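Local coordinates for protein poly-beta-hydroxybuterate polymerase (Cupriavidus necator, PDB 5T6O) that probably acts as an acyltransferase that polymerises hydroxybutyryl units from their coenzyme A thioester into polyhydroxybutyrate, this chain being its catalytic domain of alpha/beta-hydrolase fold, at residues A[17-25]-A[92-103]; A[112-123]-A[138-149]. The protein carries 1 engineered substitution. All coordinates share one frame; numbering follows the deposited sequence. Where two conformers were deposited one is given.

Overall arrangement
Both contacts belong to the same large mixed sheet of the alpha/beta-hydrolase fold, with centres about 15 Å apart. Contact 2 is the core one: its centre lies about 7 Å from that of the chain, and it joins strands 113-118 and 140-146 edge to edge by backbone hydrogen bonds. Contact 1, about 15 Å out, is only partly buried; there helix 89-108 packs on the hairpin of strands 14-19 and 23-28 through side chains, with a polar outer side holding a sulfate, probably from the crystallisation liquor. Helix 89-108 runs on to strand 113-118, and Ile101 of contact 1 packs against Pro139 and Ile113 of contact 2, so the two meet.

Contact 1. Residues A[17-25]-A[92-103]; sequences VFENEYFQL and YIEHAAIRAIEV. With SO4 (sulfate ion), chain C.
Phe23 lies against the small residues of helix 92-103: its CE2 comes 3.7 Å from Ala100 CB, while CD1 and CE1 reach Ala96. Leu25 CD2 meets Val103 CG1 at 3.7 Å, and the valine's other branch, CG2, sits 4.1 Å from the Phe18 ring centroid, almost on the ring normal, a CH-pi contact. The axes of strand 23-25 and helix 92-103 run nearly parallel, 9.4 Å apart. Strands 14-19 and 23-28 form a beta-hairpin that helix 89-108 covers, part of the alpha/beta-hydrolase layering. At its turn Asn20 OD1 accepts from Tyr22 N, an Asx turn, and from Phe23 N, which completes the wider Asx motif. The asparagine CG stands between backbone N and carbonyl carbon (chi1 68°), which turns ND2 to the helix, where it donates to His95 O at 2.9 Å, nearly straight. Tyr22 closes this end, its edge toward the face of Tyr92, planes at 84°. The solvent side is looser and polar: Phe23, Leu25, Ala96, Ala100 and Val103 are buried, but His95 is exposed, its ring 23° from parallel to that of Tyr22 and slid until they barely overlap. A sulfate, probably from the crystallisation liquor, takes bonds at O2 from Asn20 ND2 (3.0 Å) and Arg99 NE (2.8 Å), and at O4 from Arg99 NH1 (2.9 Å). Phe18 CE1 lies over one face of this guanidinium, whose NH2 makes a long salt bridge to Glu102.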
loop_
_atom_site.group_PDB
_atom_site.type_symbol
_atom_site.label_atom_id
_atom_site.label_comp_id
_atom_site.label_asym_id
_atom_site.label_seq_id
_atom_site.Cartn_x
_atom_site.Cartn_y
_atom_site.Cartn_z
ATOM N N VAL A 17 -8.231 32.661 -33.033
ATOM C CA VAL A 17 -9.439 33.401 -33.393
ATOM C C VAL A 17 -9.887 34.360 -32.296
ATOM O O VAL A 17 -10.841 35.126 -32.507
ATOM C CB VAL A 17 -10.596 32.457 -33.798
ATOM C CG1 VAL A 17 -10.260 31.707 -35.092
ATOM C CG2 VAL A 17 -10.942 31.449 -32.684
ATOM N N PHE A 18 -9.225 34.359 -31.145
ATOM C CA PHE A 18 -9.596 35.232 -30.041
ATOM C C PHE A 18 -8.434 35.250 -29.063
ATOM O O PHE A 18 -7.743 34.243 -28.894
ATOM C CB PHE A 18 -10.874 34.751 -29.330
ATOM C CG PHE A 18 -11.179 35.517 -28.065
ATOM C CD1 PHE A 18 -11.797 36.750 -28.130
ATOM C CD2 PHE A 18 -10.820 35.013 -26.812
ATOM C CE1 PHE A 18 -12.062 37.475 -26.970
ATOM C CE2 PHE A 18 -11.085 35.745 -25.637
ATOM C CZ PHE A 18 -11.707 36.967 -25.726
ATOM N N GLU A 19 -8.246 36.383 -28.392
ATOM C CA GLU A 19 -7.245 36.410 -27.334
ATOM C C GLU A 19 -7.606 37.487 -26.326
ATOM O O GLU A 19 -8.147 38.544 -26.680
ATOM C CB GLU A 19 -5.827 36.646 -27.895
ATOM C CG GLU A 19 -5.603 38.023 -28.474
ATOM C CD GLU A 19 -4.295 38.139 -29.278
ATOM O OE1 GLU A 19 -3.748 37.102 -29.704
ATOM O OE2 GLU A 19 -3.825 39.278 -29.498
ATOM N N ASN A 20 -7.295 37.216 -25.063
ATOM C CA ASN A 20 -7.341 38.257 -24.039
ATOM C C ASN A 20 -6.118 38.065 -23.148
ATOM O O ASN A 20 -5.158 37.376 -23.515
ATOM C CB ASN A 20 -8.688 38.249 -23.283
ATOM C CG ASN A 20 -8.901 37.009 -22.410
ATOM O OD1 ASN A 20 -8.008 36.182 -22.220
ATOM N ND2 ASN A 20 -10.112 36.887 -21.866
ATOM N N GLU A 21 -6.138 38.676 -21.966
ATOM C CA GLU A 21 -4.959 38.627 -21.114
ATOM C C GLU A 21 -4.663 37.214 -20.641
ATOM O O GLU A 21 -3.507 36.904 -20.330
ATOM C CB GLU A 21 -5.128 39.561 -19.913
ATOM C CG GLU A 21 -5.096 41.042 -20.277
ATOM C CD GLU A 21 -3.821 41.438 -21.010
ATOM O OE1 GLU A 21 -2.728 41.028 -20.562
ATOM O OE2 GLU A 21 -3.912 42.148 -22.038
ATOM N N TYR A 22 -5.671 36.349 -20.615
ATOM C CA TYR A 22 -5.554 35.040 -19.991
ATOM C C TYR A 22 -5.272 33.918 -20.972
ATOM O O TYR A 22 -4.685 32.908 -20.577
ATOM C CB TYR A 22 -6.839 34.707 -19.221
ATOM C CG TYR A 22 -7.093 35.642 -18.070
ATOM C CD1 TYR A 22 -7.736 36.865 -18.263
ATOM C CD2 TYR A 22 -6.675 35.312 -16.777
ATOM C CE1 TYR A 22 -7.962 37.732 -17.202
ATOM C CE2 TYR A 22 -6.895 36.183 -15.706
ATOM C CZ TYR A 22 -7.536 37.380 -15.927
ATOM O OH TYR A 22 -7.758 38.232 -14.862
ATOM N N PHE A 23 -5.683 34.045 -22.232
ATOM C CA PHE A 23 -5.547 32.909 -23.138
ATOM C C PHE A 23 -5.761 33.349 -24.581
ATOM O O PHE A 23 -6.237 34.455 -24.861
ATOM C CB PHE A 23 -6.539 31.797 -22.784
ATOM C CG PHE A 23 -7.946 32.071 -23.243
ATOM C CD1 PHE A 23 -8.716 33.040 -22.624
ATOM C CD2 PHE A 23 -8.507 31.335 -24.282
ATOM C CE1 PHE A 23 -10.015 33.284 -23.052
ATOM C CE2 PHE A 23 -9.800 31.568 -24.707
ATOM C CZ PHE A 23 -10.557 32.538 -24.098
ATOM N N GLN A 24 -5.372 32.458 -25.493
ATOM C CA GLN A 24 -5.735 32.521 -26.902
ATOM C C GLN A 24 -6.635 31.339 -27.238
ATOM O O GLN A 24 -6.377 30.210 -26.806
ATOM C CB GLN A 24 -4.498 32.472 -27.799
ATOM C CG GLN A 24 -3.640 33.719 -27.729
ATOM C CD GLN A 24 -2.454 33.649 -28.649
ATOM O OE1 GLN A 24 -1.691 32.670 -28.634
ATOM N NE2 GLN A 24 -2.298 34.683 -29.486
ATOM N N LEU A 25 -7.692 31.589 -28.005
ATOM C CA LEU A 25 -8.538 30.505 -28.484
ATOM C C LEU A 25 -8.027 30.058 -29.849
ATOM O O LEU A 25 -7.985 30.861 -30.785
ATOM C CB LEU A 25 -10.000 30.930 -28.592
ATOM C CG LEU A 25 -10.943 29.745 -28.867
ATOM C CD1 LEU A 25 -10.980 28.797 -27.680
ATOM C CD2 LEU A 25 -12.345 30.254 -29.200
ATOM N N TYR A 92 -9.571 33.206 -13.577
ATOM C CA TYR A 92 -9.366 32.207 -14.620
ATOM C C TYR A 92 -10.679 31.561 -15.021
ATOM O O TYR A 92 -10.888 31.259 -16.198
ATOM C CB TYR A 92 -8.372 31.150 -14.139
ATOM C CG TYR A 92 -6.919 31.506 -14.398
ATOM C CD1 TYR A 92 -6.402 32.738 -14.028
ATOM C CD2 TYR A 92 -6.068 30.600 -15.020
ATOM C CE1 TYR A 92 -5.075 33.060 -14.260
ATOM C CE2 TYR A 92 -4.736 30.913 -15.255
ATOM C CZ TYR A 92 -4.248 32.136 -14.877
ATOM O OH TYR A 92 -2.922 32.440 -15.117
ATOM N N ILE A 93 -11.568 31.324 -14.053
ATOM C CA ILE A 93 -12.863 30.724 -14.364
ATOM C C ILE A 93 -13.670 31.644 -15.269
ATOM O O ILE A 93 -14.203 31.219 -16.304
ATOM C CB ILE A 93 -13.634 30.393 -13.069
ATOM C CG1 ILE A 93 -12.876 29.348 -12.235
ATOM C CG2 ILE A 93 -15.034 29.892 -13.401
ATOM C CD1 ILE A 93 -12.678 28.006 -12.944
ATOM N N GLU A 94 -13.757 32.928 -14.897
ATOM C CA GLU A 94 -14.596 33.870 -15.632
ATOM C C GLU A 94 -13.969 34.263 -16.966
ATOM O O GLU A 94 -14.628 34.219 -18.012
ATOM C CB GLU A 94 -14.834 35.123 -14.792
ATOM C CG GLU A 94 -15.888 36.028 -15.384
ATOM C CD GLU A 94 -17.286 35.466 -15.199
ATOM O OE1 GLU A 94 -17.714 35.339 -14.026
ATOM O OE2 GLU A 94 -17.946 35.145 -16.215
ATOM N N HIS A 95 -12.705 34.678 -16.945
ATOM C CA HIS A 95 -12.115 35.330 -18.104
ATOM C C HIS A 95 -11.393 34.371 -19.039
ATOM O O HIS A 95 -10.903 34.804 -20.087
ATOM C CB HIS A 95 -11.171 36.437 -17.638
ATOM C CG HIS A 95 -11.842 37.465 -16.790
ATOM N ND1 HIS A 95 -12.913 38.211 -17.240
ATOM C CD2 HIS A 95 -11.617 37.855 -15.514
ATOM C CE1 HIS A 95 -13.308 39.027 -16.276
ATOM N NE2 HIS A 95 -12.540 38.830 -15.220
ATOM N N ALA A 96 -11.321 33.084 -18.696
ATOM C CA ALA A 96 -10.733 32.120 -19.613
ATOM C C ALA A 96 -11.680 30.953 -19.869
ATOM O O ALA A 96 -12.069 30.726 -21.014
ATOM C CB ALA A 96 -9.386 31.626 -19.083
ATOM N N ALA A 97 -12.077 30.211 -18.833
ATOM C CA ALA A 97 -12.910 29.029 -19.069
ATOM C C ALA A 97 -14.296 29.419 -19.573
ATOM O O ALA A 97 -14.743 28.951 -20.629
ATOM C CB ALA A 97 -13.020 28.186 -17.796
ATOM N N ILE A 98 -15.006 30.259 -18.816
ATOM C CA ILE A 98 -16.341 30.668 -19.238
ATOM C C ILE A 98 -16.257 31.489 -20.518
ATOM O O ILE A 98 -17.051 31.296 -21.447
ATOM C CB ILE A 98 -17.049 31.429 -18.098
ATOM C CG1 ILE A 98 -17.338 30.472 -16.936
ATOM C CG2 ILE A 98 -18.344 32.059 -18.580
ATOM C CD1 ILE A 98 -18.013 31.135 -15.737
ATOM N N ARG A 99 -15.269 32.388 -20.605
ATOM C CA ARG A 99 -15.080 33.178 -21.822
ATOM C C ARG A 99 -14.838 32.287 -23.040
ATOM O O ARG A 99 -15.399 32.533 -24.113
ATOM C CB ARG A 99 -13.916 34.157 -21.624
ATOM C CG ARG A 99 -13.727 35.188 -22.748
ATOM C CD ARG A 99 -14.924 36.131 -22.864
ATOM N NE ARG A 99 -14.556 37.360 -23.568
ATOM C CZ ARG A 99 -15.180 37.839 -24.641
ATOM N NH1 ARG A 99 -14.748 38.958 -25.208
ATOM N NH2 ARG A 99 -16.243 37.220 -25.136
ATOM N N ALA A 100 -14.013 31.242 -22.895
ATOM C CA ALA A 100 -13.728 30.370 -24.035
ATOM C C ALA A 100 -14.970 29.617 -24.479
ATOM O O ALA A 100 -15.193 29.424 -25.681
ATOM C CB ALA A 100 -12.616 29.377 -23.692
ATOM N N ILE A 101 -15.777 29.156 -23.522
ATOM C CA ILE A 101 -17.046 28.525 -23.871
ATOM C C ILE A 101 -17.915 29.483 -24.676
ATOM O O ILE A 101 -18.506 29.099 -25.697
ATOM C CB ILE A 101 -17.760 28.033 -22.598
ATOM C CG1 ILE A 101 -16.979 26.873 -21.977
ATOM C CG2 ILE A 101 -19.189 27.582 -22.903
ATOM C CD1 ILE A 101 -17.448 26.533 -20.575
ATOM N N GLU A 102 -17.996 30.748 -24.237
ATOM C CA GLU A 102 -18.855 31.724 -24.901
ATOM C C GLU A 102 -18.386 31.999 -26.325
ATOM O O GLU A 102 -19.200 32.072 -27.257
ATOM C CB GLU A 102 -18.893 33.022 -24.095
ATOM C CG GLU A 102 -19.694 34.144 -24.755
ATOM C CD GLU A 102 -19.563 35.490 -24.042
ATOM O OE1 GLU A 102 -18.532 35.736 -23.364
ATOM O OE2 GLU A 102 -20.502 36.306 -24.165
ATOM N N VAL A 103 -17.076 32.149 -26.516
ATOM C CA VAL A 103 -16.563 32.497 -27.838
ATOM C C VAL A 103 -16.675 31.311 -28.782
ATOM O O VAL A 103 -17.105 31.457 -29.934
ATOM C CB VAL A 103 -15.117 33.014 -27.735
ATOM C CG1 VAL A 103 -14.551 33.263 -29.137
ATOM C CG2 VAL A 103 -15.072 34.300 -26.881
HETATM S S SO4 C . -12.321 40.099 -22.778
HETATM O O1 SO4 C . -13.467 40.894 -22.359
HETATM O O2 SO4 C . -12.443 38.733 -22.249
HETATM O O3 SO4 C . -11.090 40.714 -22.304
HETATM O O4 SO4 C . -12.288 40.069 -24.237
#

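Contact 2. Residues A[112-123]-A[138-149]; sequences KINVLGFAVGGT and HPAASVTLLTTL. Engineered in segment 112-123: Ala119 (natural residue Cys).
Leu116 and Leu146 meet through their CD1 branches, 3.8 Å apart, on one face of the sheet, and Phe118 continues this apolar row, its CD1 3.9 Å from Leu146 CB as the two side chains cross at about a right angle. Helices 308-312 and 348-358 cover that face; on the other, Val143 packs on Leu129 of helix 120-134, and Leu145 CD2 reaches 3.8 Å from Gly122 O. The backbones between these faces are parallel strands with axes 4.7 Å apart, joined by seven hydrogen bonds, among them Gly117 N to Thr144 O at 2.8 Å. The pairing slips by one residue at Ala141, where the chain turns a corner. With helix 120-134 the strands form a beta-alpha-beta crossover. Ala119, an engineered replacement of the natural cysteine, stands at the N-cap between strand and helix with phi 59° and psi -133°, the strained backbone consistent with the nucleophile elbow of this fold. Further out, Ser142 OG, held between backbone N and carbonyl carbon (chi1 79°), donates to Asn114 OD1 at 2.7 Å from well above the carbonyl plane. A water links Ser142 OG, Val115 O and Thr144 OG1, the last also bonded to Trp351. At the two ends Lys112 NZ donates to His138 O (2.7 Å) and Thr123 OG1 to Leu149 O (2.7 Å), both in the carbonyl plane. Backbone bonding thus sets the strand pairing, with Ser142 satisfying the Asn114 amide oxygen on the sheet face and Lys112 and Thr123 taking carbonyls beyond the paired strands. Leu146 O holds the Ala119 N-H and Thr123 fastens the first helical turn, consistent with a fixed elbow.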
loop_
_atom_site.group_PDB
_atom_site.type_symbol
_atom_site.label_atom_id
_atom_site.label_comp_id
_atom_site.label_asym_id
_atom_site.label_seq_id
_atom_site.Cartn_x
_atom_site.Cartn_y
_atom_site.Cartn_z
ATOM N N LYS A 112 -25.369 24.330 -28.268
ATOM C CA LYS A 112 -24.515 23.624 -27.322
ATOM C C LYS A 112 -23.258 23.134 -28.025
ATOM O O LYS A 112 -23.274 22.824 -29.224
ATOM C CB LYS A 112 -25.244 22.430 -26.682
ATOM C CG LYS A 112 -26.481 22.817 -25.870
ATOM C CD LYS A 112 -27.105 21.606 -25.189
ATOM C CE LYS A 112 -28.428 21.955 -24.508
ATOM N NZ LYS A 112 -28.245 22.950 -23.422
ATOM N N ILE A 113 -22.167 23.058 -27.255
ATOM C CA ILE A 113 -20.891 22.536 -27.721
ATOM C C ILE A 113 -20.476 21.377 -26.822
ATOM O O ILE A 113 -20.969 21.208 -25.703
ATOM C CB ILE A 113 -19.789 23.622 -27.747
ATOM C CG1 ILE A 113 -19.413 24.056 -26.321
ATOM C CG2 ILE A 113 -20.233 24.819 -28.597
ATOM C CD1 ILE A 113 -18.274 25.082 -26.266
ATOM N N ASN A 114 -19.563 20.563 -27.327
ATOM C CA ASN A 114 -18.914 19.564 -26.493
ATOM C C ASN A 114 -17.677 20.181 -25.865
ATOM O O ASN A 114 -17.027 21.045 -26.461
ATOM C CB ASN A 114 -18.544 18.333 -27.317
ATOM C CG ASN A 114 -19.762 17.532 -27.715
ATOM O OD1 ASN A 114 -20.703 17.389 -26.929
ATOM N ND2 ASN A 114 -19.764 17.023 -28.935
ATOM N N VAL A 115 -17.369 19.775 -24.633
ATOM C CA VAL A 115 -16.168 20.286 -23.986
ATOM C C VAL A 115 -15.335 19.131 -23.447
ATOM O O VAL A 115 -15.841 18.049 -23.133
ATOM C CB VAL A 115 -16.470 21.304 -22.857
ATOM C CG1 VAL A 115 -17.438 22.386 -23.332
ATOM C CG2 VAL A 115 -16.978 20.605 -21.613
ATOM N N LEU A 116 -14.035 19.379 -23.354
ATOM C CA LEU A 116 -13.065 18.427 -22.840
ATOM C C LEU A 116 -12.126 19.167 -21.898
ATOM O O LEU A 116 -11.749 20.317 -22.153
ATOM C CB LEU A 116 -12.267 17.756 -23.980
ATOM C CG LEU A 116 -11.047 16.878 -23.655
ATOM C CD1 LEU A 116 -10.803 15.887 -24.803
ATOM C CD2 LEU A 116 -9.765 17.695 -23.394
ATOM N N GLY A 117 -11.768 18.511 -20.804
ATOM C CA GLY A 117 -10.699 18.990 -19.950
ATOM C C GLY A 117 -9.681 17.890 -19.739
ATOM O O GLY A 117 -10.003 16.705 -19.799
ATOM N N PHE A 118 -8.429 18.301 -19.514
ATOM C CA PHE A 118 -7.339 17.375 -19.202
ATOM C C PHE A 118 -6.646 17.859 -17.938
ATOM O O PHE A 118 -6.220 19.015 -17.874
ATOM C CB PHE A 118 -6.333 17.282 -20.358
ATOM C CG PHE A 118 -5.105 16.456 -20.025
ATOM C CD1 PHE A 118 -5.235 15.169 -19.531
ATOM C CD2 PHE A 118 -3.830 16.959 -20.224
ATOM C CE1 PHE A 118 -4.126 14.400 -19.237
ATOM C CE2 PHE A 118 -2.709 16.196 -19.922
ATOM C CZ PHE A 118 -2.857 14.913 -19.430
ATOM N N ALA A 119 -6.549 16.988 -16.932
ATOM C CA ALA A 119 -5.816 17.297 -15.685
ATOM C C ALA A 119 -6.461 18.530 -15.057
ATOM O O ALA A 119 -7.697 18.589 -14.963
ATOM C CB ALA A 119 -4.335 17.425 -15.988
ATOM N N VAL A 120 -5.694 19.538 -14.632
ATOM C CA VAL A 120 -6.342 20.677 -13.986
ATOM C C VAL A 120 -7.286 21.404 -14.947
ATOM O O VAL A 120 -8.234 22.057 -14.498
ATOM C CB VAL A 120 -5.303 21.647 -13.376
ATOM C CG1 VAL A 120 -4.545 22.410 -14.458
ATOM C CG2 VAL A 120 -6.009 22.605 -12.424
ATOM N N GLY A 121 -7.073 21.278 -16.268
ATOM C CA GLY A 121 -8.067 21.777 -17.212
ATOM C C GLY A 121 -9.441 21.171 -16.985
ATOM O O GLY A 121 -10.462 21.843 -17.165
ATOM N N GLY A 122 -9.487 19.907 -16.564
ATOM C CA GLY A 122 -10.766 19.283 -16.285
ATOM C C GLY A 122 -11.395 19.821 -15.019
ATOM O O GLY A 122 -12.621 19.984 -14.943
ATOM N N THR A 123 -10.566 20.086 -14.003
ATOM C CA THR A 123 -11.060 20.714 -12.784
ATOM C C THR A 123 -11.583 22.112 -13.087
ATOM O O THR A 123 -12.670 22.494 -12.640
ATOM C CB THR A 123 -9.945 20.774 -11.735
ATOM O OG1 THR A 123 -9.287 19.500 -11.655
ATOM C CG2 THR A 123 -10.507 21.149 -10.366
ATOM N N HIS A 138 -26.606 26.500 -19.733
ATOM C CA HIS A 138 -26.241 25.116 -20.029
ATOM C C HIS A 138 -25.672 25.055 -21.440
ATOM O O HIS A 138 -26.319 24.560 -22.372
ATOM C CB HIS A 138 -27.458 24.204 -19.860
ATOM C CG HIS A 138 -28.112 24.337 -18.519
ATOM N ND1 HIS A 138 -27.656 23.674 -17.400
ATOM C CD2 HIS A 138 -29.158 25.092 -18.106
ATOM C CE1 HIS A 138 -28.413 23.986 -16.363
ATOM N NE2 HIS A 138 -29.327 24.853 -16.763
ATOM N N PRO A 139 -24.445 25.555 -21.633
ATOM C CA PRO A 139 -23.887 25.633 -22.989
ATOM C C PRO A 139 -23.249 24.344 -23.489
ATOM O O PRO A 139 -22.817 24.315 -24.648
ATOM C CB PRO A 139 -22.829 26.738 -22.857
ATOM C CG PRO A 139 -22.337 26.582 -21.445
ATOM C CD PRO A 139 -23.576 26.213 -20.640
ATOM N N ALA A 140 -23.154 23.300 -22.666
ATOM C CA ALA A 140 -22.444 22.076 -23.028
ATOM C C ALA A 140 -23.426 20.952 -23.318
ATOM O O ALA A 140 -24.363 20.722 -22.545
ATOM C CB ALA A 140 -21.476 21.646 -21.920
ATOM N N ALA A 141 -23.193 20.250 -24.435
ATOM C CA ALA A 141 -23.932 19.038 -24.756
ATOM C C ALA A 141 -23.388 17.839 -23.994
ATOM O O ALA A 141 -24.153 16.948 -23.604
ATOM C CB ALA A 141 -23.872 18.767 -26.263
ATOM N N SER A 142 -22.078 17.817 -23.766
ATOM C CA SER A 142 -21.409 16.713 -23.103
ATOM C C SER A 142 -20.063 17.222 -22.615
ATOM O O SER A 142 -19.584 18.267 -23.057
ATOM C CB SER A 142 -21.234 15.518 -24.043
ATOM O OG SER A 142 -20.138 15.725 -24.923
ATOM N N VAL A 143 -19.463 16.468 -21.695
ATOM C CA VAL A 143 -18.190 16.807 -21.073
ATOM C C VAL A 143 -17.307 15.572 -21.106
ATOM O O VAL A 143 -17.768 14.472 -20.783
ATOM C CB VAL A 143 -18.375 17.283 -19.618
ATOM C CG1 VAL A 143 -17.017 17.507 -18.950
ATOM C CG2 VAL A 143 -19.215 18.561 -19.581
ATOM N N THR A 144 -16.046 15.750 -21.493
ATOM C CA THR A 144 -15.037 14.701 -21.415
ATOM C C THR A 144 -13.987 15.133 -20.399
ATOM O O THR A 144 -13.337 16.170 -20.574
ATOM C CB THR A 144 -14.404 14.447 -22.786
ATOM O OG1 THR A 144 -15.417 14.006 -23.705
ATOM C CG2 THR A 144 -13.308 13.383 -22.697
ATOM N N LEU A 145 -13.808 14.333 -19.350
ATOM C CA LEU A 145 -12.815 14.602 -18.310
ATOM C C LEU A 145 -11.685 13.591 -18.461
ATOM O O LEU A 145 -11.829 12.432 -18.075
ATOM C CB LEU A 145 -13.458 14.509 -16.929
ATOM C CG LEU A 145 -14.553 15.541 -16.638
ATOM C CD1 LEU A 145 -15.087 15.347 -15.206
ATOM C CD2 LEU A 145 -14.020 16.967 -16.828
ATOM N N LEU A 146 -10.562 14.025 -19.031
ATOM C CA LEU A 146 -9.388 13.174 -19.140
ATOM C C LEU A 146 -8.497 13.403 -17.924
ATOM O O LEU A 146 -8.031 14.529 -17.700
ATOM C CB LEU A 146 -8.614 13.471 -20.425
ATOM C CG LEU A 146 -9.398 13.371 -21.736
ATOM C CD1 LEU A 146 -8.435 13.576 -22.907
ATOM C CD2 LEU A 146 -10.111 12.025 -21.871
ATOM N N THR A 147 -8.284 12.353 -17.126
ATOM C CA THR A 147 -7.283 12.394 -16.061
ATOM C C THR A 147 -7.503 13.601 -15.147
ATOM O O THR A 147 -6.593 14.387 -14.874
ATOM C CB THR A 147 -5.883 12.401 -16.684
ATOM O OG1 THR A 147 -5.834 11.362 -17.661
ATOM C CG2 THR A 147 -4.800 12.128 -15.663
ATOM N N THR A 148 -8.732 13.745 -14.663
ATOM C CA THR A 148 -9.153 14.943 -13.939
ATOM C C THR A 148 -9.410 14.622 -12.473
ATOM O O THR A 148 -10.108 13.655 -12.161
ATOM C CB THR A 148 -10.419 15.517 -14.575
ATOM O OG1 THR A 148 -10.117 15.953 -15.903
ATOM C CG2 THR A 148 -10.999 16.672 -13.740
ATOM N N LEU A 149 -8.867 15.439 -11.576
ATOM C CA LEU A 149 -9.218 15.353 -10.164
ATOM C C LEU A 149 -10.396 16.277 -9.885
ATOM O O LEU A 149 -10.335 17.476 -10.178
ATOM C CB LEU A 149 -8.027 15.729 -9.282
ATOM C CG LEU A 149 -6.875 14.725 -9.287
ATOM C CD1 LEU A 149 -5.643 15.317 -8.565
ATOM C CD2 LEU A 149 -7.319 13.412 -8.640
HETATM O O HOH W 1 -17.270 15.954 -24.557
HETATM O O HOH W 2 -6.710 17.301 -12.268
#